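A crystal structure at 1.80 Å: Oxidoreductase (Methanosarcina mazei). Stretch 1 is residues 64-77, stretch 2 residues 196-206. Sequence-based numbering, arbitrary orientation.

Stretch 1, residues 64-77: PLACFLKEVEASVN
Stretch 2 196-206: KGIIDALETVI

How does the helix of stretch 1 lie against stretch 2? Residues 64-71 form a helix, and all of 196-206 is helical, with both helices running in roughly the same direction at 29°. Their axes come no nearer than 11.3 Å, so long side chains must span the gap. L65 (chi1 t, chi2 p) points toward the other stretch and brings CD2 to 4.3 Å from CD1 of I198 (m, t). A66 points away. One turn on from L65, L69 (m, t) starts sideways, but its end comes nearer: its CD1 lies 4.2 Å from I198 CG2 and its CD2 3.7 Å from CD2 of L202 (m, t).

What happens where the first helix ends? V72 is the first residue to leave helical phi/psi, at -97/8, although its N still bonds to F68 O at 3.0 Å. E73 follows with positive phi (60/35), and A74 turns extended at -78/148. Two backbone hydrogen bonds hold this turn, E73 N to K70 O at 3.1 Å and A74 N to L69 O at 2.8 Å. V72 (chi1 m) points toward stretch 2, with CG2 4.3 Å from L202 CD2 and CB 4.2 Å from CG1 of V205 (chi1 t). The same V205 CG1 packs 3.4 Å from the carbonyl V72 O, so the valine meets main chain as well as side chain.

Which CA atoms lie nearest across the contact? Those of A74 and A201, A74 CA to A201 CA at 5.4 Å. Both residues point toward the opposing stretch, and their small methyls meet CB to CB at 4.1 Å. A74 also lies against V205, its CA 3.6 Å and its CB 3.9 Å from V205 CG2.

How does the extended segment continue along the second helix? The CA-to-CB bond of S75 (-114/111, chi1 t) points sideways, while S75 O approaches A201 CB at 3.5 Å. A water bridges the main chains here: it accepts from S75 N at 3.1 Å and donates to A201 O at 2.8 Å. No direct hydrogen bond crosses between the stretches. V76 (-161/137, chi1 p) points toward the helix again, placing CG1 4.1 Å from A201 CB and 4.4 Å from I198 CG1, with CG2 4.1 Å from G197 O. An ideal CB on G197 would sit 3.8 Å from V76 CG2. From V72 to V76, the chain therefore passes from V205 back to G197, opposite to the helix direction, and N77 (-82/119) makes no contact with stretch 2.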

# COMPACT_ATOMS: atom_id res chain seq x y z
N PRO A 64 2.26 -4.91 11.71
CA PRO A 64 1.06 -4.37 12.36
C PRO A 64 -0.24 -4.99 11.84
O PRO A 64 -1.16 -5.17 12.63
CB PRO A 64 1.10 -2.89 12.00
CG PRO A 64 2.57 -2.59 11.85
CD PRO A 64 3.14 -3.84 11.20
N LEU A 65 -0.32 -5.29 10.55
CA LEU A 65 -1.56 -5.89 10.02
C LEU A 65 -1.74 -7.31 10.56
O LEU A 65 -2.81 -7.67 11.06
CB LEU A 65 -1.59 -5.88 8.49
CG LEU A 65 -2.89 -6.44 7.90
CD1 LEU A 65 -4.07 -5.63 8.40
CD2 LEU A 65 -2.85 -6.41 6.41
N ALA A 66 -0.68 -8.11 10.46
CA ALA A 66 -0.74 -9.48 10.96
C ALA A 66 -1.07 -9.48 12.44
O ALA A 66 -1.84 -10.31 12.92
CB ALA A 66 0.59 -10.22 10.71
N CYS A 67 -0.49 -8.52 13.16
CA CYS A 67 -0.76 -8.41 14.59
C CYS A 67 -2.22 -8.03 14.87
O CYS A 67 -2.86 -8.61 15.75
CB CYS A 67 0.17 -7.39 15.22
SG CYS A 67 1.88 -7.93 15.18
N PHE A 68 -2.73 -7.06 14.13
CA PHE A 68 -4.15 -6.68 14.24
C PHE A 68 -5.06 -7.89 14.05
O PHE A 68 -6.01 -8.11 14.81
CB PHE A 68 -4.49 -5.61 13.19
CG PHE A 68 -5.66 -4.73 13.56
CD1 PHE A 68 -5.47 -3.39 13.87
CD2 PHE A 68 -6.96 -5.24 13.57
CE1 PHE A 68 -6.56 -2.56 14.18
CE2 PHE A 68 -8.04 -4.43 13.89
CZ PHE A 68 -7.84 -3.08 14.20
N LEU A 69 -4.77 -8.68 13.01
CA LEU A 69 -5.55 -9.86 12.71
C LEU A 69 -5.56 -10.85 13.88
O LEU A 69 -6.61 -11.40 14.22
CB LEU A 69 -5.04 -10.54 11.44
CG LEU A 69 -5.28 -9.73 10.15
CD1 LEU A 69 -4.62 -10.38 8.92
CD2 LEU A 69 -6.76 -9.58 9.91
N LYS A 70 -4.41 -11.09 14.50
CA LYS A 70 -4.38 -11.93 15.70
C LYS A 70 -5.15 -11.30 16.87
O LYS A 70 -5.82 -12.01 17.64
CB LYS A 70 -2.94 -12.23 16.12
CG LYS A 70 -2.17 -13.11 15.15
CD LYS A 70 -0.81 -13.51 15.74
CE LYS A 70 -0.06 -14.46 14.82
NZ LYS A 70 1.32 -14.73 15.34
N GLU A 71 -5.07 -9.98 17.02
CA GLU A 71 -5.77 -9.30 18.10
C GLU A 71 -7.29 -9.42 18.04
O GLU A 71 -7.97 -9.46 19.08
CB GLU A 71 -5.36 -7.83 18.16
CG GLU A 71 -3.92 -7.65 18.63
CD GLU A 71 -3.48 -6.20 18.65
OE1 GLU A 71 -4.00 -5.39 17.86
OE2 GLU A 71 -2.58 -5.88 19.46
N VAL A 72 -7.83 -9.46 16.82
CA VAL A 72 -9.28 -9.61 16.63
C VAL A 72 -9.64 -11.07 16.37
O VAL A 72 -10.79 -11.40 16.03
CB VAL A 72 -9.84 -8.69 15.52
CG1 VAL A 72 -9.62 -7.21 15.90
CG2 VAL A 72 -9.21 -9.01 14.17
N GLU A 73 -8.66 -11.95 16.52
CA GLU A 73 -8.87 -13.38 16.34
C GLU A 73 -9.34 -13.75 14.95
O GLU A 73 -10.14 -14.68 14.77
CB GLU A 73 -9.86 -13.92 17.38
CG GLU A 73 -9.30 -13.94 18.78
CD GLU A 73 -10.27 -14.55 19.77
OE1 GLU A 73 -11.22 -13.84 20.18
OE2 GLU A 73 -10.09 -15.73 20.13
N ALA A 74 -8.85 -13.02 13.95
CA ALA A 74 -9.13 -13.39 12.57
C ALA A 74 -8.21 -14.55 12.23
O ALA A 74 -7.10 -14.64 12.75
CB ALA A 74 -8.91 -12.21 11.63
N SER A 75 -8.68 -15.44 11.37
CA SER A 75 -7.92 -16.61 11.03
C SER A 75 -7.51 -16.58 9.57
O SER A 75 -8.34 -16.68 8.68
CB SER A 75 -8.75 -17.86 11.32
OG SER A 75 -8.07 -19.01 10.87
N VAL A 76 -6.22 -16.41 9.31
CA VAL A 76 -5.72 -16.47 7.94
C VAL A 76 -4.22 -16.72 7.93
O VAL A 76 -3.48 -16.14 8.72
CB VAL A 76 -6.08 -15.21 7.12
CG1 VAL A 76 -5.73 -13.96 7.90
CG2 VAL A 76 -5.35 -15.22 5.77
N ASN A 77 -3.80 -17.61 7.04
CA ASN A 77 -2.42 -18.02 6.94
C ASN A 77 -1.63 -17.01 6.13
O ASN A 77 -1.94 -16.76 4.97
CB ASN A 77 -2.33 -19.39 6.25
CG ASN A 77 -0.91 -19.90 6.13
OD1 ASN A 77 -0.09 -19.69 7.02
ND2 ASN A 77 -0.61 -20.59 5.03
N LYS A 196 -8.13 -11.24 -0.75
CA LYS A 196 -9.46 -11.64 -0.28
C LYS A 196 -9.41 -12.56 0.95
O LYS A 196 -10.35 -12.58 1.74
CB LYS A 196 -10.27 -12.28 -1.42
CG LYS A 196 -11.75 -12.45 -1.08
CD LYS A 196 -12.50 -13.15 -2.21
CE LYS A 196 -13.75 -13.85 -1.67
NZ LYS A 196 -14.56 -12.88 -0.89
N GLY A 197 -8.33 -13.31 1.12
CA GLY A 197 -8.20 -14.16 2.30
C GLY A 197 -8.31 -13.34 3.57
O GLY A 197 -8.95 -13.76 4.55
N ILE A 198 -7.69 -12.16 3.56
CA ILE A 198 -7.71 -11.27 4.71
C ILE A 198 -9.09 -10.63 4.87
O ILE A 198 -9.62 -10.55 5.99
CB ILE A 198 -6.59 -10.20 4.59
CG1 ILE A 198 -5.22 -10.87 4.75
CG2 ILE A 198 -6.79 -9.07 5.61
CD1 ILE A 198 -4.05 -10.01 4.34
N ILE A 199 -9.66 -10.19 3.76
CA ILE A 199 -11.00 -9.60 3.73
C ILE A 199 -12.02 -10.59 4.29
O ILE A 199 -12.81 -10.25 5.18
CB ILE A 199 -11.40 -9.16 2.29
CG1 ILE A 199 -10.38 -8.15 1.75
CG2 ILE A 199 -12.80 -8.51 2.28
CD1 ILE A 199 -10.26 -6.91 2.61
N ASP A 200 -11.99 -11.83 3.79
CA ASP A 200 -12.93 -12.86 4.26
C ASP A 200 -12.78 -13.11 5.77
O ASP A 200 -13.78 -13.23 6.50
CB ASP A 200 -12.67 -14.17 3.52
CG ASP A 200 -13.21 -14.17 2.10
OD1 ASP A 200 -13.91 -13.21 1.72
OD2 ASP A 200 -12.95 -15.15 1.37
N ALA A 201 -11.55 -13.20 6.24
CA ALA A 201 -11.28 -13.43 7.66
C ALA A 201 -11.86 -12.32 8.54
O ALA A 201 -12.44 -12.60 9.60
CB ALA A 201 -9.77 -13.59 7.92
N LEU A 202 -11.72 -11.07 8.11
CA LEU A 202 -12.28 -9.96 8.86
C LEU A 202 -13.81 -9.96 8.83
O LEU A 202 -14.45 -9.63 9.83
CB LEU A 202 -11.77 -8.64 8.30
CG LEU A 202 -10.30 -8.36 8.62
CD1 LEU A 202 -9.76 -7.22 7.74
CD2 LEU A 202 -10.13 -8.02 10.11
N GLU A 203 -14.39 -10.31 7.69
CA GLU A 203 -15.85 -10.38 7.59
C GLU A 203 -16.39 -11.43 8.56
O GLU A 203 -17.43 -11.23 9.18
CB GLU A 203 -16.29 -10.69 6.17
CG GLU A 203 -16.08 -9.53 5.21
CD GLU A 203 -16.37 -9.92 3.76
OE1 GLU A 203 -16.02 -11.05 3.35
OE2 GLU A 203 -16.93 -9.08 3.04
N THR A 204 -15.68 -12.54 8.68
CA THR A 204 -16.07 -13.58 9.64
C THR A 204 -16.11 -13.07 11.09
O THR A 204 -17.05 -13.35 11.83
CB THR A 204 -15.14 -14.81 9.52
OG1 THR A 204 -15.32 -15.39 8.22
CG2 THR A 204 -15.49 -15.85 10.57
N VAL A 205 -15.08 -12.32 11.49
CA VAL A 205 -15.00 -11.77 12.84
C VAL A 205 -16.10 -10.74 13.08
O VAL A 205 -16.73 -10.71 14.15
CB VAL A 205 -13.62 -11.10 13.07
CG1 VAL A 205 -13.59 -10.34 14.39
CG2 VAL A 205 -12.52 -12.14 13.01
N ILE A 206 -16.35 -9.91 12.08
CA ILE A 206 -17.38 -8.89 12.20
C ILE A 206 -18.73 -9.57 12.43
O ILE A 206 -19.46 -9.19 13.34
CB ILE A 206 -17.40 -7.98 10.96
CG1 ILE A 206 -16.06 -7.23 10.87
CG2 ILE A 206 -18.60 -7.02 11.01
CD1 ILE A 206 -15.81 -6.52 9.52
O HOH W 1 -11.61 -15.08 10.60